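Local coordinates for protein EH1AB1 (Metagenome, PDB 6I8F) that hydrolyses esters and probably works as a serine hydrolase of the alpha/beta hydrolase fold, at residues D51-V64 with G108-N122. Sequence-based numbering, arbitrary orientation.
Sequences DKMSEDGEADPPEV and GNIETHDSTCRRLAN. With GOL (glycerol), chain H.
Glu-58 lays its carboxylate over the first turn of helix 114-124. OE1 accepts from Ser-115 N (2.9 Å) on its syn side, while OE2 takes two donors of one residue, Thr-116 N from above the carboxylate plane and Thr-116 OG1 (2.7 Å) on the anti side. With CG beside the backbone N (chi1 -66°) and the chain extended beyond it, the acid reaches straight down to those amides. At the next loop residue, Ala-59 O accepts from Ser-115 OG at 2.8 Å, and the loop then runs along the helix. Pro-61 CB and the Pro-62 ring pack on the aliphatic part of Arg-118, whose NH1 meets Pro-62 O (2.9 Å) in the guanidinium plane. Its NE salt-bridges Asp-114 OD2, and Asp-114 OD1 is in turn held by Arg-82 and Tyr-84. A methionine in place of Arg-118 would probably leave Pro-62 O and Asp-114 OD2 without these donors. Farther along, Asn-122 ND2 bonds Glu-63 O at 2.7 Å. At the other end Asp-51 OD1 receives Gly-108 N (2.9 Å), and Thr-112 CG2 rests on Ser-54 CB (3.8 Å). The end of helix 43-55 is thus tied to the stretch 108-112, and the loop leading to strand 66-73 to helix 114-124, largely through polar groups; the negative charge of Glu-58 at the N-terminal turn is likely to be stabilised by the helix dipole.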
loop_
_atom_site.group_PDB
_atom_site.type_symbol
_atom_site.label_atom_id
_atom_site.label_comp_id
_atom_site.label_asym_id
_atom_site.label_seq_id
_atom_site.Cartn_x
_atom_site.Cartn_y
_atom_site.Cartn_z
ATOM N N ASP A 51 -30.240 1.320 -5.095
ATOM C CA ASP A 51 -29.368 2.250 -5.818
ATOM C C ASP A 51 -29.488 3.658 -5.211
ATOM O O ASP A 51 -28.481 4.325 -5.039
ATOM C CB ASP A 51 -29.630 2.242 -7.325
ATOM C CG ASP A 51 -29.018 1.042 -8.042
ATOM O OD1 ASP A 51 -28.259 0.285 -7.390
ATOM O OD2 ASP A 51 -29.299 0.882 -9.251
ATOM N N LYS A 52 -30.712 4.102 -4.900
ATOM C CA LYS A 52 -30.918 5.421 -4.289
ATOM C C LYS A 52 -30.240 5.475 -2.912
ATOM O O LYS A 52 -29.669 6.469 -2.565
ATOM C CB LYS A 52 -32.406 5.753 -4.151
ATOM C CG LYS A 52 -33.070 6.226 -5.436
ATOM C CD LYS A 52 -34.582 6.121 -5.386
ATOM C CE LYS A 52 -35.223 5.871 -6.735
ATOM N NZ LYS A 52 -35.474 7.143 -7.456
ATOM N N MET A 53 -30.345 4.399 -2.137
ATOM C CA MET A 53 -29.696 4.305 -0.842
ATOM C C MET A 53 -28.170 4.363 -1.005
ATOM O O MET A 53 -27.504 5.005 -0.217
ATOM C CB MET A 53 -30.075 3.005 -0.134
ATOM C CG MET A 53 -31.538 2.933 0.238
ATOM S SD MET A 53 -31.921 1.305 0.920
ATOM C CE MET A 53 -31.245 1.495 2.566
ATOM N N SER A 54 -27.638 3.679 -2.029
ATOM C CA SER A 54 -26.213 3.680 -2.313
ATOM C C SER A 54 -25.756 5.087 -2.714
ATOM O O SER A 54 -24.788 5.574 -2.168
ATOM C CB SER A 54 -25.842 2.666 -3.347
ATOM O OG SER A 54 -26.145 1.371 -2.870
ATOM N N GLU A 55 -26.486 5.742 -3.624
ATOM C CA GLU A 55 -26.179 7.127 -3.984
ATOM C C GLU A 55 -26.093 8.015 -2.738
ATOM O O GLU A 55 -25.186 8.851 -2.622
ATOM C CB GLU A 55 -27.253 7.720 -4.887
ATOM C CG GLU A 55 -27.146 7.272 -6.315
ATOM C CD GLU A 55 -27.928 8.147 -7.277
ATOM O OE1 GLU A 55 -27.779 9.406 -7.213
ATOM O OE2 GLU A 55 -28.671 7.569 -8.088
ATOM N N ASP A 56 -27.067 7.857 -1.835
ATOM C CA ASP A 56 -27.225 8.730 -0.674
ATOM C C ASP A 56 -26.297 8.290 0.467
ATOM O O ASP A 56 -26.268 8.949 1.503
ATOM C CB ASP A 56 -28.690 8.783 -0.221
ATOM C CG ASP A 56 -29.037 9.978 0.664
ATOM O OD1 ASP A 56 -28.425 11.074 0.474
ATOM O OD2 ASP A 56 -29.893 9.803 1.562
ATOM N N GLY A 57 -25.582 7.166 0.284
ATOM C CA GLY A 57 -24.632 6.630 1.257
ATOM C C GLY A 57 -23.181 7.015 0.958
ATOM O O GLY A 57 -22.302 6.765 1.766
ATOM N N GLU A 58 -22.921 7.573 -0.228
ATOM C CA GLU A 58 -21.629 8.150 -0.544
ATOM C C GLU A 58 -21.510 9.516 0.134
ATOM O O GLU A 58 -22.510 10.205 0.326
ATOM C CB GLU A 58 -21.463 8.431 -2.031
ATOM C CG GLU A 58 -21.419 7.211 -2.925
ATOM C CD GLU A 58 -20.774 7.533 -4.257
ATOM O OE1 GLU A 58 -21.391 8.308 -5.034
ATOM O OE2 GLU A 58 -19.610 7.079 -4.481
ATOM N N ALA A 59 -20.272 9.906 0.442
ATOM C CA ALA A 59 -19.941 11.286 0.795
ATOM C C ALA A 59 -20.435 12.235 -0.314
ATOM O O ALA A 59 -20.633 11.821 -1.459
ATOM C CB ALA A 59 -18.444 11.401 0.992
ATOM N N ASP A 60 -20.596 13.518 0.018
ATOM C CA ASP A 60 -20.954 14.521 -0.978
ATOM C C ASP A 60 -19.902 14.569 -2.079
ATOM O O ASP A 60 -18.711 14.441 -1.809
ATOM C CB ASP A 60 -21.107 15.904 -0.353
ATOM C CG ASP A 60 -22.363 16.022 0.489
ATOM O OD1 ASP A 60 -23.291 15.222 0.281
ATOM O OD2 ASP A 60 -22.387 16.902 1.350
ATOM N N PRO A 61 -20.314 14.728 -3.355
ATOM C CA PRO A 61 -19.368 14.704 -4.466
ATOM C C PRO A 61 -18.415 15.891 -4.435
ATOM O O PRO A 61 -18.857 17.035 -4.451
ATOM C CB PRO A 61 -20.262 14.747 -5.709
ATOM C CG PRO A 61 -21.540 15.393 -5.221
ATOM C CD PRO A 61 -21.709 14.859 -3.813
ATOM N N PRO A 62 -17.081 15.665 -4.414
ATOM C CA PRO A 62 -16.127 16.760 -4.564
ATOM C C PRO A 62 -16.118 17.257 -6.016
ATOM O O PRO A 62 -16.412 16.484 -6.968
ATOM C CB PRO A 62 -14.781 16.150 -4.172
ATOM C CG PRO A 62 -14.938 14.677 -4.478
ATOM C CD PRO A 62 -16.417 14.360 -4.347
ATOM N N GLU A 63 -15.784 18.536 -6.183
ATOM C CA GLU A 63 -15.604 19.106 -7.510
ATOM C C GLU A 63 -14.399 18.424 -8.171
ATOM O O GLU A 63 -13.393 18.140 -7.522
ATOM C CB GLU A 63 -15.399 20.629 -7.448
ATOM C CG GLU A 63 -16.670 21.401 -7.162
ATOM C CD GLU A 63 -17.797 21.178 -8.168
ATOM O OE1 GLU A 63 -17.552 21.344 -9.387
ATOM O OE2 GLU A 63 -18.907 20.789 -7.733
ATOM N N VAL A 64 -14.535 18.162 -9.469
ATOM C CA VAL A 64 -13.439 17.747 -10.333
ATOM C C VAL A 64 -13.293 18.799 -11.445
ATOM O O VAL A 64 -14.090 19.718 -11.512
ATOM C CB VAL A 64 -13.685 16.335 -10.892
ATOM C CG1 VAL A 64 -13.695 15.291 -9.785
ATOM C CG2 VAL A 64 -14.962 16.264 -11.705
ATOM N N GLY A 108 -26.091 -1.266 -8.527
ATOM C CA GLY A 108 -25.029 -0.290 -8.738
ATOM C C GLY A 108 -25.028 0.224 -10.165
ATOM O O GLY A 108 -25.474 -0.451 -11.101
ATOM N N ASN A 109 -24.494 1.432 -10.335
ATOM C CA ASN A 109 -24.353 2.065 -11.646
ATOM C C ASN A 109 -23.335 3.199 -11.476
ATOM O O ASN A 109 -22.716 3.333 -10.407
ATOM C CB ASN A 109 -25.708 2.558 -12.176
ATOM C CG ASN A 109 -26.413 3.438 -11.168
ATOM O OD1 ASN A 109 -25.832 4.405 -10.686
ATOM N ND2 ASN A 109 -27.625 3.073 -10.775
ATOM N N ILE A 110 -23.194 4.038 -12.498
ATOM C CA ILE A 110 -22.247 5.140 -12.432
ATOM C C ILE A 110 -22.596 6.071 -11.249
ATOM O O ILE A 110 -21.684 6.569 -10.567
ATOM C CB ILE A 110 -22.146 5.850 -13.795
ATOM C CG1 ILE A 110 -21.480 4.913 -14.813
ATOM C CG2 ILE A 110 -21.400 7.177 -13.671
ATOM C CD1 ILE A 110 -21.404 5.452 -16.230
ATOM N N GLU A 111 -23.890 6.251 -10.947
ATOM C CA GLU A 111 -24.292 7.239 -9.953
ATOM C C GLU A 111 -23.993 6.761 -8.525
ATOM O O GLU A 111 -23.748 7.586 -7.664
ATOM C CB GLU A 111 -25.779 7.588 -10.052
ATOM C CG GLU A 111 -26.177 8.207 -11.369
ATOM C CD GLU A 111 -25.484 9.507 -11.744
ATOM O OE1 GLU A 111 -24.947 10.205 -10.857
ATOM O OE2 GLU A 111 -25.484 9.811 -12.934
ATOM N N THR A 112 -24.086 5.451 -8.267
ATOM C CA THR A 112 -23.910 4.896 -6.908
ATOM C C THR A 112 -22.458 5.068 -6.435
ATOM O O THR A 112 -22.195 5.033 -5.235
ATOM C CB THR A 112 -24.351 3.426 -6.851
ATOM O OG1 THR A 112 -23.600 2.674 -7.806
ATOM C CG2 THR A 112 -25.829 3.242 -7.132
ATOM N N HIS A 113 -21.522 5.232 -7.377
ATOM C CA HIS A 113 -20.081 5.295 -7.082
ATOM C C HIS A 113 -19.461 6.606 -7.592
ATOM O O HIS A 113 -18.251 6.726 -7.662
ATOM C CB HIS A 113 -19.386 4.071 -7.695
ATOM C CG HIS A 113 -19.682 2.796 -6.969
ATOM N ND1 HIS A 113 -20.955 2.226 -6.950
ATOM C CD2 HIS A 113 -18.881 1.986 -6.238
ATOM C CE1 HIS A 113 -20.913 1.113 -6.240
ATOM N NE2 HIS A 113 -19.644 0.944 -5.789
ATOM N N ASP A 114 -20.304 7.593 -7.912
ATOM C CA ASP A 114 -19.894 8.870 -8.524
ATOM C C ASP A 114 -18.975 9.681 -7.592
ATOM O O ASP A 114 -17.921 10.149 -8.022
ATOM C CB ASP A 114 -21.129 9.680 -8.920
ATOM C CG ASP A 114 -20.789 11.043 -9.489
ATOM O OD1 ASP A 114 -20.388 11.093 -10.666
ATOM O OD2 ASP A 114 -20.899 12.035 -8.736
ATOM N N SER A 115 -19.377 9.863 -6.329
ATOM C CA SER A 115 -18.573 10.628 -5.356
ATOM C C SER A 115 -17.208 9.955 -5.123
ATOM O O SER A 115 -16.187 10.647 -4.943
ATOM C CB SER A 115 -19.307 10.825 -4.041
ATOM O OG SER A 115 -20.462 11.654 -4.205
ATOM N N THR A 116 -17.210 8.617 -5.110
ATOM C CA THR A 116 -16.027 7.802 -4.925
ATOM C C THR A 116 -15.071 7.969 -6.110
ATOM O O THR A 116 -13.862 8.105 -5.912
ATOM C CB THR A 116 -16.395 6.329 -4.727
ATOM O OG1 THR A 116 -17.190 6.262 -3.539
ATOM C CG2 THR A 116 -15.182 5.428 -4.632
ATOM N N CYS A 117 -15.599 7.919 -7.334
ATOM C CA CYS A 117 -14.771 8.081 -8.522
ATOM C C CYS A 117 -14.180 9.492 -8.585
ATOM O O CYS A 117 -13.018 9.643 -8.953
ATOM C CB CYS A 117 -15.539 7.788 -9.796
ATOM S SG CYS A 117 -15.789 6.010 -10.035
ATOM N N ARG A 118 -14.977 10.491 -8.199
ATOM C CA ARG A 118 -14.519 11.886 -8.155
ATOM C C ARG A 118 -13.313 11.985 -7.217
ATOM O O ARG A 118 -12.293 12.589 -7.566
ATOM C CB ARG A 118 -15.640 12.826 -7.697
ATOM C CG ARG A 118 -16.680 13.122 -8.767
ATOM C CD ARG A 118 -17.926 13.732 -8.145
ATOM N NE ARG A 118 -18.901 14.175 -9.143
ATOM C CZ ARG A 118 -18.933 15.390 -9.699
ATOM N NH1 ARG A 118 -18.093 16.341 -9.308
ATOM N NH2 ARG A 118 -19.816 15.639 -10.655
ATOM N N ARG A 119 -13.450 11.386 -6.025
ATOM C CA ARG A 119 -12.408 11.466 -5.008
ATOM C C ARG A 119 -11.170 10.725 -5.514
ATOM O O ARG A 119 -10.061 11.216 -5.347
ATOM C CB ARG A 119 -12.883 10.926 -3.659
ATOM C CG ARG A 119 -11.933 11.226 -2.512
ATOM C CD ARG A 119 -12.487 10.847 -1.144
ATOM N NE ARG A 119 -11.524 11.144 -0.093
ATOM C CZ ARG A 119 -11.544 12.230 0.681
ATOM N NH1 ARG A 119 -12.550 13.078 0.588
ATOM N NH2 ARG A 119 -10.576 12.437 1.570
ATOM N N LEU A 120 -11.359 9.561 -6.152
ATOM C CA LEU A 120 -10.208 8.791 -6.647
ATOM C C LEU A 120 -9.437 9.615 -7.686
ATOM O O LEU A 120 -8.214 9.604 -7.702
ATOM C CB LEU A 120 -10.676 7.458 -7.237
ATOM C CG LEU A 120 -11.151 6.404 -6.236
ATOM C CD1 LEU A 120 -11.647 5.166 -6.963
ATOM C CD2 LEU A 120 -10.053 6.027 -5.254
ATOM N N ALA A 121 -10.161 10.297 -8.581
ATOM C CA ALA A 121 -9.529 11.111 -9.632
ATOM C C ALA A 121 -8.677 12.215 -8.994
ATOM O O ALA A 121 -7.488 12.330 -9.294
ATOM C CB ALA A 121 -10.565 11.669 -10.573
ATOM N N ASN A 122 -9.283 13.000 -8.102
ATOM C CA ASN A 122 -8.625 14.151 -7.483
ATOM C C ASN A 122 -7.372 13.715 -6.703
ATOM O O ASN A 122 -6.334 14.349 -6.810
ATOM C CB ASN A 122 -9.590 14.935 -6.592
ATOM C CG ASN A 122 -10.583 15.755 -7.382
ATOM O OD1 ASN A 122 -10.400 15.975 -8.574
ATOM N ND2 ASN A 122 -11.635 16.227 -6.732
HETATM C C1 GOL H . -17.334 18.524 -11.549
HETATM O O1 GOL H . -17.465 18.944 -10.216
HETATM C C2 GOL H . -18.085 19.489 -12.405
HETATM O O2 GOL H . -17.249 19.581 -13.561
HETATM C C3 GOL H . -19.485 18.947 -12.678
HETATM O O3 GOL H . -20.063 18.378 -11.487
HETATM O O HOH W 1 -28.293 -0.448 -11.127
HETATM O O HOH W 2 -29.320 5.261 -9.297
#